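Local coordinates for probable transcriptional regulator (Rhodococcus jostii, PDB 3ON2), which is of unknown function but probably binds DNA and regulates transcription as a TetR-type regulator, at residues G67-T72 with V125-A130; L134-V139 with G151-I156. All coordinates share one frame; numbering follows the deposited sequence.

Interaction 1. Residues G67-T72 with V125-A130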
loop_
_atom_site.group_PDB
_atom_site.type_symbol
_atom_site.label_atom_id
_atom_site.label_comp_id
_atom_site.label_asym_id
_atom_site.label_seq_id
_atom_site.Cartn_x
_atom_site.Cartn_y
_atom_site.Cartn_z
ATOM N N GLY A 67 5.048 3.110 4.097
ATOM C CA GLY A 67 4.191 2.765 2.970
ATOM C C GLY A 67 3.035 1.847 3.344
ATOM O O GLY A 67 1.892 2.088 2.973
ATOM N N PHE A 68 3.329 0.787 4.083
ATOM C CA PHE A 68 2.281 -0.099 4.551
ATOM C C PHE A 68 1.342 0.595 5.512
ATOM O O PHE A 68 0.125 0.452 5.392
ATOM C CB PHE A 68 2.850 -1.378 5.169
ATOM C CG PHE A 68 3.290 -2.377 4.155
ATOM C CD1 PHE A 68 2.350 -3.040 3.353
ATOM C CD2 PHE A 68 4.646 -2.643 3.986
ATOM C CE1 PHE A 68 2.755 -3.959 2.418
ATOM C CE2 PHE A 68 5.079 -3.553 3.047
ATOM C CZ PHE A 68 4.141 -4.222 2.263
ATOM N N LEU A 69 1.892 1.369 6.449
ATOM C CA LEU A 69 1.041 2.097 7.413
ATOM C C LEU A 69 0.039 2.987 6.679
ATOM O O LEU A 69 -1.170 3.021 7.011
ATOM C CB LEU A 69 1.908 2.918 8.377
ATOM C CG LEU A 69 2.654 2.051 9.397
ATOM C CD1 LEU A 69 3.574 2.917 10.253
ATOM C CD2 LEU A 69 1.700 1.257 10.291
ATOM N N ARG A 70 0.527 3.675 5.655
ATOM C CA ARG A 70 -0.300 4.561 4.838
ATOM C C ARG A 70 -1.298 3.813 3.965
ATOM O O ARG A 70 -2.419 4.296 3.754
ATOM C CB ARG A 70 0.570 5.499 3.996
ATOM C CG ARG A 70 1.262 6.560 4.850
ATOM C CD ARG A 70 1.972 7.532 3.954
ATOM N NE ARG A 70 3.299 7.053 3.671
ATOM C CZ ARG A 70 3.975 7.349 2.568
ATOM N NH1 ARG A 70 3.413 8.087 1.601
ATOM N NH2 ARG A 70 5.202 6.873 2.424
ATOM N N LEU A 71 -0.903 2.643 3.464
ATOM C CA LEU A 71 -1.836 1.812 2.697
ATOM C C LEU A 71 -2.974 1.323 3.590
ATOM O O LEU A 71 -4.147 1.369 3.194
ATOM C CB LEU A 71 -1.125 0.613 2.040
ATOM C CG LEU A 71 -2.023 -0.463 1.388
ATOM C CD1 LEU A 71 -2.940 0.108 0.248
ATOM C CD2 LEU A 71 -1.151 -1.596 0.858
ATOM N N THR A 72 -2.631 0.850 4.789
ATOM C CA THR A 72 -3.662 0.465 5.752
ATOM C C THR A 72 -4.604 1.648 6.066
ATOM O O THR A 72 -5.823 1.503 6.037
ATOM C CB THR A 72 -3.048 -0.102 7.058
ATOM O OG1 THR A 72 -2.288 -1.274 6.751
ATOM C CG2 THR A 72 -4.154 -0.463 8.073
ATOM N N VAL A 125 7.504 -6.346 8.146
ATOM C CA VAL A 125 6.664 -7.546 8.043
ATOM C C VAL A 125 5.319 -7.330 8.752
ATOM O O VAL A 125 4.269 -7.614 8.169
ATOM C CB VAL A 125 7.374 -8.824 8.583
ATOM C CG1 VAL A 125 6.422 -10.027 8.558
ATOM C CG2 VAL A 125 8.637 -9.129 7.778
ATOM N N GLU A 126 5.354 -6.803 9.984
ATOM C CA GLU A 126 4.125 -6.561 10.788
ATOM C C GLU A 126 3.176 -5.531 10.172
ATOM O O GLU A 126 1.953 -5.704 10.192
ATOM C CB GLU A 126 4.481 -6.116 12.213
ATOM C CG GLU A 126 4.993 -7.249 13.118
ATOM C CD GLU A 126 5.539 -6.750 14.459
ATOM O OE1 GLU A 126 5.200 -5.599 14.848
ATOM O OE2 GLU A 126 6.301 -7.508 15.122
ATOM N N ALA A 127 3.750 -4.447 9.655
ATOM C CA ALA A 127 2.989 -3.415 8.956
ATOM C C ALA A 127 2.278 -3.985 7.710
ATOM O O ALA A 127 1.111 -3.675 7.477
ATOM C CB ALA A 127 3.911 -2.246 8.580
ATOM N N GLY A 128 2.980 -4.816 6.929
ATOM C CA GLY A 128 2.413 -5.467 5.732
ATOM C C GLY A 128 1.266 -6.418 6.074
ATOM O O GLY A 128 0.214 -6.462 5.379
ATOM N N HIS A 129 1.439 -7.170 7.157
ATOM C CA HIS A 129 0.393 -8.079 7.627
ATOM C C HIS A 129 -0.862 -7.344 8.105
ATOM O O HIS A 129 -1.964 -7.880 7.999
ATOM C CB HIS A 129 0.937 -9.035 8.698
ATOM C CG HIS A 129 1.905 -10.042 8.159
ATOM N ND1 HIS A 129 2.253 -11.188 8.845
ATOM C CD2 HIS A 129 2.576 -10.087 6.983
ATOM C CE1 HIS A 129 3.116 -11.883 8.126
ATOM N NE2 HIS A 129 3.325 -11.240 6.989
ATOM N N ALA A 130 -0.705 -6.116 8.596
ATOM C CA ALA A 130 -1.870 -5.311 9.018
ATOM C C ALA A 130 -2.833 -4.938 7.888
ATOM O O ALA A 130 -4.056 -4.982 8.078
ATOM C CB ALA A 130 -1.410 -4.035 9.775
HETATM O O HOH W 1 -0.118 -1.268 8.411
#

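Interaction 2. Residues L134-V139 with G151-I156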
loop_
_atom_site.group_PDB
_atom_site.type_symbol
_atom_site.label_atom_id
_atom_site.label_comp_id
_atom_site.label_asym_id
_atom_site.label_seq_id
_atom_site.Cartn_x
_atom_site.Cartn_y
_atom_site.Cartn_z
ATOM N N LEU A 134 -6.782 -6.391 7.853
ATOM C CA LEU A 134 -7.930 -5.519 7.578
ATOM C C LEU A 134 -8.885 -6.161 6.560
ATOM O O LEU A 134 -10.083 -6.312 6.809
ATOM C CB LEU A 134 -7.427 -4.165 7.060
ATOM C CG LEU A 134 -8.392 -2.992 6.868
ATOM C CD1 LEU A 134 -9.230 -3.183 5.618
ATOM C CD2 LEU A 134 -9.275 -2.828 8.097
ATOM N N THR A 135 -8.333 -6.563 5.421
ATOM C CA THR A 135 -9.108 -7.201 4.366
ATOM C C THR A 135 -9.754 -8.500 4.836
ATOM O O THR A 135 -10.929 -8.741 4.570
ATOM C CB THR A 135 -8.202 -7.496 3.160
ATOM O OG1 THR A 135 -7.515 -6.296 2.793
ATOM C CG2 THR A 135 -9.000 -8.014 1.985
ATOM N N VAL A 136 -8.968 -9.338 5.515
ATOM C CA VAL A 136 -9.434 -10.650 6.022
ATOM C C VAL A 136 -10.621 -10.445 6.995
ATOM O O VAL A 136 -11.596 -11.195 6.954
ATOM C CB VAL A 136 -8.281 -11.489 6.668
ATOM C CG1 VAL A 136 -8.815 -12.775 7.386
ATOM C CG2 VAL A 136 -7.232 -11.873 5.625
ATOM N N ARG A 137 -10.539 -9.407 7.836
ATOM C CA ARG A 137 -11.602 -9.067 8.810
ATOM C C ARG A 137 -12.901 -8.659 8.114
ATOM O O ARG A 137 -13.959 -9.133 8.495
ATOM C CB ARG A 137 -11.114 -8.012 9.826
ATOM C CG ARG A 137 -12.146 -6.953 10.281
ATOM C CD ARG A 137 -11.664 -6.022 11.438
ATOM N NE ARG A 137 -10.360 -5.353 11.240
ATOM C CZ ARG A 137 -9.171 -5.920 11.485
ATOM N NH1 ARG A 137 -9.113 -7.182 11.911
ATOM N NH2 ARG A 137 -8.035 -5.243 11.294
ATOM N N ILE A 138 -12.802 -7.841 7.062
ATOM C CA ILE A 138 -13.941 -7.422 6.239
ATOM C C ILE A 138 -14.617 -8.619 5.548
ATOM O O ILE A 138 -15.846 -8.666 5.457
ATOM C CB ILE A 138 -13.492 -6.420 5.135
ATOM C CG1 ILE A 138 -12.816 -5.167 5.734
ATOM C CG2 ILE A 138 -14.641 -6.059 4.209
ATOM C CD1 ILE A 138 -13.757 -4.094 6.237
ATOM N N VAL A 139 -13.813 -9.557 5.038
ATOM C CA VAL A 139 -14.334 -10.817 4.450
ATOM C C VAL A 139 -15.028 -11.660 5.540
ATOM O O VAL A 139 -16.139 -12.140 5.331
ATOM C CB VAL A 139 -13.200 -11.646 3.746
ATOM C CG1 VAL A 139 -13.672 -13.063 3.345
ATOM C CG2 VAL A 139 -12.599 -10.884 2.528
ATOM N N GLY A 151 -15.969 -20.592 3.652
ATOM C CA GLY A 151 -14.638 -20.700 3.099
ATOM C C GLY A 151 -13.580 -19.958 3.874
ATOM O O GLY A 151 -13.885 -19.088 4.672
ATOM N N ASP A 152 -12.329 -20.321 3.627
ATOM C CA ASP A 152 -11.202 -19.709 4.314
ATOM C C ASP A 152 -11.070 -18.247 3.919
ATOM O O ASP A 152 -10.696 -17.924 2.791
ATOM C CB ASP A 152 -9.922 -20.484 4.011
ATOM C CG ASP A 152 -8.732 -19.932 4.734
ATOM O OD1 ASP A 152 -8.823 -18.805 5.253
ATOM O OD2 ASP A 152 -7.699 -20.620 4.792
ATOM N N ALA A 153 -11.373 -17.363 4.863
ATOM C CA ALA A 153 -11.394 -15.937 4.579
ATOM C C ALA A 153 -10.035 -15.417 4.104
ATOM O O ALA A 153 -9.973 -14.428 3.376
ATOM C CB ALA A 153 -11.900 -15.133 5.796
ATOM N N SER A 154 -8.949 -16.062 4.522
ATOM C CA SER A 154 -7.618 -15.592 4.106
ATOM C C SER A 154 -7.301 -15.973 2.651
ATOM O O SER A 154 -6.614 -15.225 1.950
ATOM C CB SER A 154 -6.515 -15.993 5.106
ATOM O OG SER A 154 -6.167 -17.348 4.959
ATOM N N ARG A 155 -7.827 -17.103 2.181
ATOM C CA ARG A 155 -7.732 -17.454 0.756
ATOM C C ARG A 155 -8.611 -16.531 -0.107
ATOM O O ARG A 155 -8.205 -16.147 -1.230
ATOM C CB ARG A 155 -8.102 -18.929 0.488
ATOM C CG ARG A 155 -7.079 -19.939 1.007
ATOM C CD ARG A 155 -5.689 -19.717 0.396
ATOM N NE ARG A 155 -4.692 -20.504 1.132
ATOM C CZ ARG A 155 -4.365 -21.758 0.848
ATOM N NH1 ARG A 155 -4.937 -22.380 -0.186
ATOM N NH2 ARG A 155 -3.451 -22.387 1.582
ATOM N N ILE A 156 -9.798 -16.190 0.410
ATOM C CA ILE A 156 -10.719 -15.271 -0.276
ATOM C C ILE A 156 -10.038 -13.911 -0.412
ATOM O O ILE A 156 -9.983 -13.325 -1.505
ATOM C CB ILE A 156 -12.076 -15.164 0.458
ATOM C CG1 ILE A 156 -12.825 -16.507 0.378
ATOM C CG2 ILE A 156 -12.952 -14.028 -0.127
ATOM C CD1 ILE A 156 -14.122 -16.589 1.298
#

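Interaction 1. Residues G67-T72 with V125-A130
Phe68 and Gly128 bring their CA atoms to within 5.5 Å where helix 56-81 and helix 122-144 run side by side in nearly the same direction, the short axes of 67-72 and 125-130 being 8.3 Å apart at an angle of 17°. Gly128 packs against one face of the phenyl ring: its CA lies 3.6 Å from the centroid of the Phe68 ring, displaced toward the rim on the CD1 side, a CH-pi contact. With CG anti to its own carbonyl carbon, beside the backbone N (chi1 -78°), the ring is carried over Gly128. A side chain at Gly128 would start very close to CZ of this ring, so the glycine lets the aromatic lie directly on the backbone. Beside the ring, Phe68 CB packs on Ala127 CB at 3.7 Å, and Leu69 CD2 reaches the same methyl more loosely. Farther along, the helices are joined through water: it donates to Ala127 O at 2.9 Å and lies 2.7 Å from Thr72 OG1, a hydroxyl that is also hydrogen-bonded to Ser131. An alanine in place of Phe68 keeps the CB contact with Ala127 but removes the ring from Gly128 CA, and would probably open a gap beside the glycine and in the pocket wall. The Phe68 side chain also touches Met111 and Lys115 of helix 105-115. Phe68, Leu71 and Gly128 line the pocket holding a polyether molecule, probably from the crystallisation liquor, so this close helix packing forms part of the wall of a ligand pocket in the all-helical TetR-type fold.

Interaction 2. Residues L134-V139 with G151-I156
Val136 and Ser154 mark the closest backbone approach, 5.6 Å between their CA atoms, where the second half of helix 122-144 meets the start of helix 153-172, whose first turn follows the loop residues Gly151 and Asp152. The contact across the segments is apolar. Val139 carries much of it: its CG1, anti to the backbone N (chi1 170°), fits between two side chains of the opposing turn, meeting Ala153 CB at 3.7 Å and Ile156 CG2 at the same distance of 3.7 Å. The Val139 and Ile156 side chains cross obliquely, and the second valine methyl, CG2, also comes near Ile156 CG2. One turn earlier, the two methyls of Val136 divide their contacts: CG1 faces Ala153 CB, whereas CG2 lies 4.0 Å from Ser154 CA. Ala153 CB thus touches both valines. Ala157, one residue beyond Ile156, continues the packing against Thr135 and Val136.

The opposing turn is itself held by an N-cap. Asp152 OD1 accepts from Ser154 N at 2.8 Å, the nitrogen lying 37° out of the carboxylate plane, and the Ser154 hydroxyl oxygen, OG, is 3.0 Å from the same oxygen, Asp152 OD1. The cap occupies a backbone N-H of the first turn, and the carboxylate's charge would probably be favoured by the helix N terminus. Gly151 O accepts a hydrogen bond from Gln143 NE2, a polar tie from the residue before the cap back to helix 122-144. Val139 and Thr135 also belong to the polyether pocket, so an Asp-capped helix start packs here on a pocket-lining helix of the TetR-like C-terminal domain.

Along the chain, helix 56-81 comes first, and interaction 1 brings it against the early part of helix 122-144, closing a long loop of 52 intervening residues that includes helices 86-103 and 105-115. The same helix 122-144 then continues into interaction 2, where its later turns meet the start of helix 153-172 and close a short connection of 11 residues. The two contacts are therefore in series, neither enclosing nor crossing the other, and their centres lie about 16 Å apart. Helix 122-144 is shared: it joins helix 56-81 to helix 153-172, and both contacts contribute residues to one polyether-binding pocket.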